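PDB 3US6: histidine-containing Phosphotransfer Protein type 1, MtHPt1 from Medicago truncatula, which probably relays phosphoryl groups from cytokinin sensor histidine kinases to response regulators in plant hormone signalling. Local coordinates for residues Q32-D35 with F41-E44; D51-I56 with Q121-V126; H79-S84 with N95-F100. All coordinates share one frame; numbering follows the deposited sequence. Where two conformers were deposited one is given.

Contact 1. Residues Q32-D35 with F41-E44; sequences QLQD and FVFE
Q34, in the loop after helix 25-32, reaches across to F41 and V42 at the start of helix 41-64. The closely fitted part lies around its amide. Q34 OE1 accepts a hydrogen bond of 2.9 Å from V42 N, nearly straight at 169°, with the donor tilted 30° from the carbonyl plane. With CG anti to the backbone N (chi1 176°) and the chain extended beyond it, the side chain spans the gap and lies crosswise to V42. There V42 CG2 packs 3.7 Å from Q34 CD, while the buried valine also touches F27 and L30 of helix 25-32. The looser part is the exposed L33, whose CB comes 3.7 Å from F41 CE2 and adds apolar cover at one corner of the ring. Water enters on the polar side: one molecule donates to Q34 OE1 at 2.7 Å and accepts from F43 N at 3.0 Å, so two donors grip the amide oxygen and hold the terminal group in place. A loop side chain that accepts from one backbone N-H of the first turn, and meets a second through a water, is typical of helix N-termini, here that of helix 41-64 in the HPt bundle.

Contact 2. Residues D51-I56 with Q121-V126; sequences DDSERI and QEYLLV
Within the four-helix bundle of the HPt domain, S53 of helix 41-64 and Y123 of helix 109-142 form a buried packing contact in which the serine meets the phenol end of the ring. S53 CB lies 3.4 Å from Y123 CE1 and 3.7 Å from Y123 CZ, approaching the ring obliquely. The backbones stand well apart, with S53 CA 8.1 Å from Y123 CA, and the tyrosine bridges most of that gap: its CG is anti to the backbone N (chi1 169°), which sends the ring outward from its own helix toward the other. No hydrogen bond joins the two segments. S53 OG instead bonds to F49 O, one turn earlier, so this buried hydroxyl is satisfied within its helix and the serine offers mainly its methylene to the ring. With Y123 cut back to an alanine, S53 CB would probably lose its aromatic partner and a gap would be likely to open between the two helices. Y123 also touches F50 and L57, so its ring lies along successive turns of helix 41-64, while S53 packs on F81 of helix 71-88 and V126 reaches V93 of helix 91-106, bringing all four bundle helices together around this level.

Contact 3. Residues H79-S84 with N95-F100; sequences HQFKGS and NSCVAF
K82 of helix 71-88 lies against C97 and V98 of helix 91-106, where the segments 79-84 and 95-100 run antiparallel, 158° between their directions, their axes 8.8 Å apart at closest approach. The lysine can be followed outward along its neighbour. Its CB sits 3.7 Å from C97 CB, at the point where the two backbones come nearest, and CG remains beside that same cysteine carbon. CD then passes to the valine, 3.8 Å from V98 CG2, and CE presses tighter than usual van der Waals contact at 3.4 Å from V98 CG2. At the last bond the chain, extended until then, bends (chi4 -62°), and NZ leaves the valine. The amine ends 5.4 Å from H79 NE2, on the ring of the predicted phosphohistidine one turn earlier in its own helix, too far for a hydrogen bond to the histidine, which carries no phosphoryl group in this structure. Deeper in the interface, C97 SG makes a sulfur-aromatic contact with F81: it is 3.7 Å from F81 CD2 and 4.5 Å from the ring centroid, lying obliquely at 43° off the ring normal. Through F81 this buried end of the contact continues to L57 of helix 41-64 and V119 of helix 109-142. The chemistry is thus divided. Methylene, methyl and sulfur groups join the helices without a hydrogen bond across them, whereas the polar tip of K82 is delivered to the surface near H79, a position consistent with the lysine contributing a favourable electrostatic setting for a phosphoryl group on that histidine.

How the contacts relate
Contacts 2 and 3 are neighbours in the bundle, their centres about 11 Å apart, and they touch directly: S53 OG lies 3.1 Å from F81 CE1, and E122 CG lies 3.6 Å from S96 OG. Near the surface, a weak hydrogen bond from Q80 NE2 to D52 OD2 also joins them. Contact 3 carries H79, the predicted phosphorylation site; contact 2 joins helices 41-64 and 109-142, next to the F81 side of the helix that bears it. Contact 1 stands apart, about 20 Å from contact 2 and 23 Å from contact 3 between centres. It is linked to contact 2 by helix 41-64, which begins at contact 1 and then runs on into the bundle.

Contact 1. Residues Q32-D35 with F41-E44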
# COMPACT_ATOMS: atom_id res chain seq x y z
N GLN A 32 7.05 -13.83 5.72
CA GLN A 32 7.12 -15.12 6.37
C GLN A 32 6.75 -16.23 5.40
O GLN A 32 7.25 -17.33 5.53
CB GLN A 32 6.25 -15.17 7.61
CG GLN A 32 6.81 -14.45 8.80
CD GLN A 32 5.81 -14.35 9.94
OE1 GLN A 32 5.44 -13.26 10.34
NE2 GLN A 32 5.36 -15.47 10.44
N LEU A 33 5.84 -15.95 4.47
CA LEU A 33 5.37 -16.97 3.50
C LEU A 33 6.24 -17.06 2.23
O LEU A 33 5.99 -17.84 1.30
CB LEU A 33 3.92 -16.65 3.10
CG LEU A 33 2.84 -16.85 4.18
CD1 LEU A 33 1.52 -16.29 3.70
CD2 LEU A 33 2.70 -18.26 4.46
N GLN A 34 7.31 -16.28 2.23
CA GLN A 34 8.27 -16.28 1.11
C GLN A 34 9.59 -16.87 1.54
O GLN A 34 10.12 -16.56 2.60
CB GLN A 34 8.52 -14.87 0.67
CG GLN A 34 9.58 -14.72 -0.41
CD GLN A 34 9.65 -13.28 -0.90
OE1 GLN A 34 8.88 -12.87 -1.74
NE2 GLN A 34 10.55 -12.50 -0.34
N ASP A 35 10.15 -17.73 0.71
CA ASP A 35 11.47 -18.28 0.95
C ASP A 35 12.07 -18.74 -0.35
O ASP A 35 11.58 -18.38 -1.40
CB ASP A 35 11.48 -19.42 1.96
CG ASP A 35 10.72 -20.64 1.48
OD1 ASP A 35 10.46 -20.76 0.26
OD2 ASP A 35 10.37 -21.48 2.34
N PHE A 41 7.07 -14.33 -4.04
CA PHE A 41 5.72 -14.20 -3.52
C PHE A 41 5.35 -12.74 -3.13
O PHE A 41 4.25 -12.28 -3.44
CB PHE A 41 5.59 -15.12 -2.28
CG PHE A 41 4.27 -14.99 -1.55
CD1 PHE A 41 3.04 -15.36 -2.17
CD2 PHE A 41 4.26 -14.49 -0.29
CE1 PHE A 41 1.88 -15.19 -1.44
CE2 PHE A 41 3.02 -14.31 0.41
CZ PHE A 41 1.89 -14.69 -0.20
N VAL A 42 6.20 -12.04 -2.41
CA VAL A 42 5.87 -10.69 -1.97
C VAL A 42 5.67 -9.75 -3.17
O VAL A 42 4.71 -9.03 -3.21
CB VAL A 42 6.92 -10.15 -0.94
CG1 VAL A 42 6.66 -8.68 -0.61
CG2 VAL A 42 6.96 -10.97 0.31
N PHE A 43 6.59 -9.83 -4.10
CA PHE A 43 6.46 -9.06 -5.35
C PHE A 43 5.09 -9.33 -6.01
O PHE A 43 4.37 -8.44 -6.47
CB PHE A 43 7.58 -9.42 -6.31
CG PHE A 43 7.46 -8.73 -7.62
CD1 PHE A 43 8.11 -7.53 -7.84
CD2 PHE A 43 6.71 -9.27 -8.64
CE1 PHE A 43 8.00 -6.90 -9.06
CE2 PHE A 43 6.58 -8.63 -9.84
CZ PHE A 43 7.24 -7.43 -10.04
N GLU A 44 4.72 -10.61 -6.10
CA GLU A 44 3.48 -10.96 -6.78
C GLU A 44 2.26 -10.40 -6.06
O GLU A 44 1.31 -9.93 -6.69
CB GLU A 44 3.39 -12.49 -6.94
CG GLU A 44 4.53 -12.96 -7.79
CD GLU A 44 4.68 -14.48 -7.81
OE1 GLU A 44 3.96 -15.15 -7.02
OE2 GLU A 44 5.52 -14.98 -8.61
O HOH W 1 9.37 -10.85 -3.53

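Contact 2. Residues D51-I56 with Q121-V126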
# COMPACT_ATOMS: atom_id res chain seq x y z
N ASP A 51 -2.54 -3.46 -9.08
CA ASP A 51 -3.58 -3.56 -10.15
C ASP A 51 -5.03 -3.30 -9.64
O ASP A 51 -5.79 -2.48 -10.25
CB ASP A 51 -3.48 -4.95 -10.80
CG ASP A 51 -2.15 -5.18 -11.52
OD1 ASP A 51 -1.35 -4.23 -11.62
OD2 ASP A 51 -1.91 -6.30 -12.01
N ASP A 52 -5.42 -3.92 -8.51
CA ASP A 52 -6.77 -3.69 -7.94
C ASP A 52 -6.95 -2.27 -7.41
O ASP A 52 -7.97 -1.63 -7.70
CB ASP A 52 -7.10 -4.67 -6.83
CG ASP A 52 -8.56 -4.48 -6.31
OD1 ASP A 52 -9.49 -4.61 -7.15
OD2 ASP A 52 -8.74 -4.09 -5.11
N SER A 53 -5.92 -1.74 -6.77
CA SER A 53 -6.02 -0.42 -6.14
C SER A 53 -6.22 0.65 -7.19
O SER A 53 -6.96 1.62 -6.95
CB SER A 53 -4.77 -0.14 -5.28
OG SER A 53 -4.76 -1.08 -4.19
N GLU A 54 -5.59 0.54 -8.33
CA GLU A 54 -5.77 1.57 -9.34
C GLU A 54 -7.14 1.58 -9.96
O GLU A 54 -7.61 2.62 -10.30
CB GLU A 54 -4.63 1.61 -10.33
CG GLU A 54 -4.51 0.48 -11.26
CD GLU A 54 -3.15 0.47 -11.97
OE1 GLU A 54 -3.07 -0.01 -13.14
OE2 GLU A 54 -2.19 0.97 -11.34
N ARG A 55 -7.75 0.41 -10.11
CA ARG A 55 -9.14 0.33 -10.50
C ARG A 55 -10.05 0.98 -9.47
O ARG A 55 -10.90 1.78 -9.82
CB ARG A 55 -9.57 -1.13 -10.72
CG ARG A 55 -8.99 -1.76 -12.00
CD ARG A 55 -9.64 -3.08 -12.36
NE ARG A 55 -9.54 -4.06 -11.29
CZ ARG A 55 -8.46 -4.80 -11.05
NH1 ARG A 55 -7.37 -4.66 -11.80
NH2 ARG A 55 -8.46 -5.66 -10.05
N ILE A 56 -9.85 0.65 -8.20
CA ILE A 56 -10.67 1.19 -7.13
C ILE A 56 -10.58 2.71 -7.13
O ILE A 56 -11.59 3.41 -6.96
CB ILE A 56 -10.25 0.62 -5.74
CG1 ILE A 56 -10.79 -0.82 -5.58
CG2 ILE A 56 -10.71 1.54 -4.61
CD1 ILE A 56 -12.19 -0.93 -4.95
N GLN A 121 -3.04 9.85 -2.40
CA GLN A 121 -1.68 10.26 -2.11
C GLN A 121 -0.93 9.21 -1.33
O GLN A 121 0.21 8.85 -1.66
CB GLN A 121 -1.69 11.61 -1.40
CG GLN A 121 -0.34 12.15 -1.03
CD GLN A 121 -0.49 13.62 -0.49
OE1 GLN A 121 -1.22 14.47 -1.06
NE2 GLN A 121 0.17 13.89 0.62
N GLU A 122 -1.56 8.65 -0.31
CA GLU A 122 -0.94 7.60 0.52
C GLU A 122 -0.68 6.33 -0.30
O GLU A 122 0.39 5.72 -0.20
CB GLU A 122 -1.78 7.27 1.75
CG GLU A 122 -1.74 8.39 2.78
CD GLU A 122 -0.39 8.60 3.44
OE1 GLU A 122 0.45 7.67 3.48
OE2 GLU A 122 -0.16 9.76 3.95
N TYR A 123 -1.58 5.99 -1.19
CA TYR A 123 -1.37 4.86 -2.07
C TYR A 123 -0.17 5.07 -2.98
O TYR A 123 0.66 4.21 -3.05
CB TYR A 123 -2.63 4.57 -2.92
CG TYR A 123 -2.34 3.60 -4.00
CD1 TYR A 123 -2.16 2.29 -3.72
CD2 TYR A 123 -2.18 4.01 -5.29
CE1 TYR A 123 -1.83 1.41 -4.69
CE2 TYR A 123 -1.86 3.14 -6.26
CZ TYR A 123 -1.68 1.84 -5.95
OH TYR A 123 -1.37 0.96 -6.93
N LEU A 124 -0.05 6.24 -3.58
CA LEU A 124 1.06 6.48 -4.48
C LEU A 124 2.37 6.50 -3.70
O LEU A 124 3.40 6.04 -4.19
CB LEU A 124 0.87 7.77 -5.25
CG LEU A 124 -0.29 7.60 -6.24
CD1 LEU A 124 -0.55 8.90 -6.98
CD2 LEU A 124 -0.07 6.53 -7.25
N LEU A 125 2.39 7.04 -2.49
CA LEU A 125 3.61 7.06 -1.68
C LEU A 125 4.09 5.65 -1.44
O LEU A 125 5.28 5.34 -1.63
CB LEU A 125 3.41 7.77 -0.33
CG LEU A 125 3.30 9.31 -0.39
CD1 LEU A 125 3.01 9.84 1.00
CD2 LEU A 125 4.52 9.96 -1.03
N VAL A 126 3.25 4.77 -0.94
CA VAL A 126 3.70 3.44 -0.62
C VAL A 126 3.99 2.64 -1.89
O VAL A 126 4.89 1.79 -1.85
CB VAL A 126 2.75 2.71 0.36
CG1 VAL A 126 1.48 2.24 -0.29
CG2 VAL A 126 3.46 1.58 1.07

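Contact 3. Residues H79-S84 with N95-F100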
# COMPACT_ATOMS: atom_id res chain seq x y z
N HIS A 79 -14.17 0.29 1.62
CA HIS A 79 -14.05 -0.83 2.55
C HIS A 79 -13.21 -1.96 1.93
O HIS A 79 -12.34 -2.55 2.55
CB HIS A 79 -15.42 -1.35 2.96
CG HIS A 79 -15.36 -2.43 3.99
ND1 HIS A 79 -15.84 -3.70 3.76
CD2 HIS A 79 -14.85 -2.44 5.24
CE1 HIS A 79 -15.64 -4.44 4.84
NE2 HIS A 79 -15.06 -3.69 5.76
N GLN A 80 -13.45 -2.23 0.65
CA GLN A 80 -12.68 -3.23 -0.07
C GLN A 80 -11.19 -2.86 -0.08
O GLN A 80 -10.36 -3.68 0.19
CB GLN A 80 -13.21 -3.42 -1.49
CG GLN A 80 -12.36 -4.38 -2.28
CD GLN A 80 -12.89 -4.57 -3.68
OE1 GLN A 80 -14.09 -4.75 -3.87
NE2 GLN A 80 -12.01 -4.51 -4.68
N PHE A 81 -10.90 -1.58 -0.36
CA PHE A 81 -9.51 -1.08 -0.38
C PHE A 81 -8.88 -1.07 0.99
O PHE A 81 -7.68 -1.32 1.10
CB PHE A 81 -9.58 0.36 -0.91
CG PHE A 81 -8.24 0.98 -1.35
CD1 PHE A 81 -7.17 0.21 -1.72
CD2 PHE A 81 -8.12 2.30 -1.46
CE1 PHE A 81 -5.98 0.83 -2.13
CE2 PHE A 81 -6.94 2.88 -1.91
CZ PHE A 81 -5.90 2.13 -2.23
N LYS A 82 -9.65 -0.80 2.02
CA LYS A 82 -9.15 -0.94 3.37
C LYS A 82 -8.58 -2.35 3.63
O LYS A 82 -7.48 -2.52 4.18
CB LYS A 82 -10.27 -0.62 4.36
CG LYS A 82 -9.82 -0.55 5.81
CD LYS A 82 -11.01 -0.29 6.76
CE LYS A 82 -10.69 -0.76 8.18
NZ LYS A 82 -10.44 -2.24 8.19
N GLY A 83 -9.33 -3.37 3.22
CA GLY A 83 -8.99 -4.74 3.46
C GLY A 83 -7.76 -5.17 2.69
O GLY A 83 -6.90 -5.88 3.19
N SER A 84 -7.71 -4.75 1.45
CA SER A 84 -6.61 -5.17 0.59
C SER A 84 -5.32 -4.46 1.04
O SER A 84 -4.28 -5.11 1.14
CB SER A 84 -6.94 -4.91 -0.88
OG SER A 84 -7.09 -3.56 -1.08
N ASN A 95 -5.39 3.33 7.16
CA ASN A 95 -5.91 4.33 8.12
C ASN A 95 -6.63 5.41 7.36
O ASN A 95 -7.62 5.99 7.87
CB ASN A 95 -4.76 4.89 8.91
CG ASN A 95 -4.22 3.95 9.89
OD1 ASN A 95 -4.83 2.91 10.18
ND2 ASN A 95 -3.05 4.26 10.43
N SER A 96 -6.13 5.81 6.19
CA SER A 96 -6.84 6.80 5.35
C SER A 96 -8.21 6.30 4.93
O SER A 96 -9.13 7.04 4.87
CB SER A 96 -6.09 7.27 4.11
OG SER A 96 -4.95 7.99 4.43
N CYS A 97 -8.30 5.02 4.61
CA CYS A 97 -9.59 4.41 4.28
C CYS A 97 -10.55 4.42 5.46
O CYS A 97 -11.72 4.67 5.29
CB CYS A 97 -9.38 2.97 3.80
SG CYS A 97 -8.65 2.80 2.19
N VAL A 98 -10.04 4.13 6.66
CA VAL A 98 -10.85 4.28 7.88
C VAL A 98 -11.42 5.67 8.07
O VAL A 98 -12.62 5.85 8.33
CB VAL A 98 -10.07 3.87 9.14
CG1 VAL A 98 -10.91 4.09 10.38
CG2 VAL A 98 -9.64 2.38 9.02
N ALA A 99 -10.59 6.69 7.88
CA ALA A 99 -11.02 8.04 7.97
C ALA A 99 -12.12 8.33 6.91
O ALA A 99 -13.14 8.95 7.18
CB ALA A 99 -9.82 8.98 7.84
N PHE A 100 -11.80 7.86 5.71
CA PHE A 100 -12.71 7.95 4.58
C PHE A 100 -14.10 7.46 4.97
O PHE A 100 -15.08 8.21 4.89
CB PHE A 100 -12.18 7.13 3.40
CG PHE A 100 -12.67 7.61 2.07
CD1 PHE A 100 -13.88 8.26 1.95
CD2 PHE A 100 -11.90 7.40 0.93
CE1 PHE A 100 -14.33 8.70 0.72
CE2 PHE A 100 -12.35 7.84 -0.31
CZ PHE A 100 -13.56 8.49 -0.41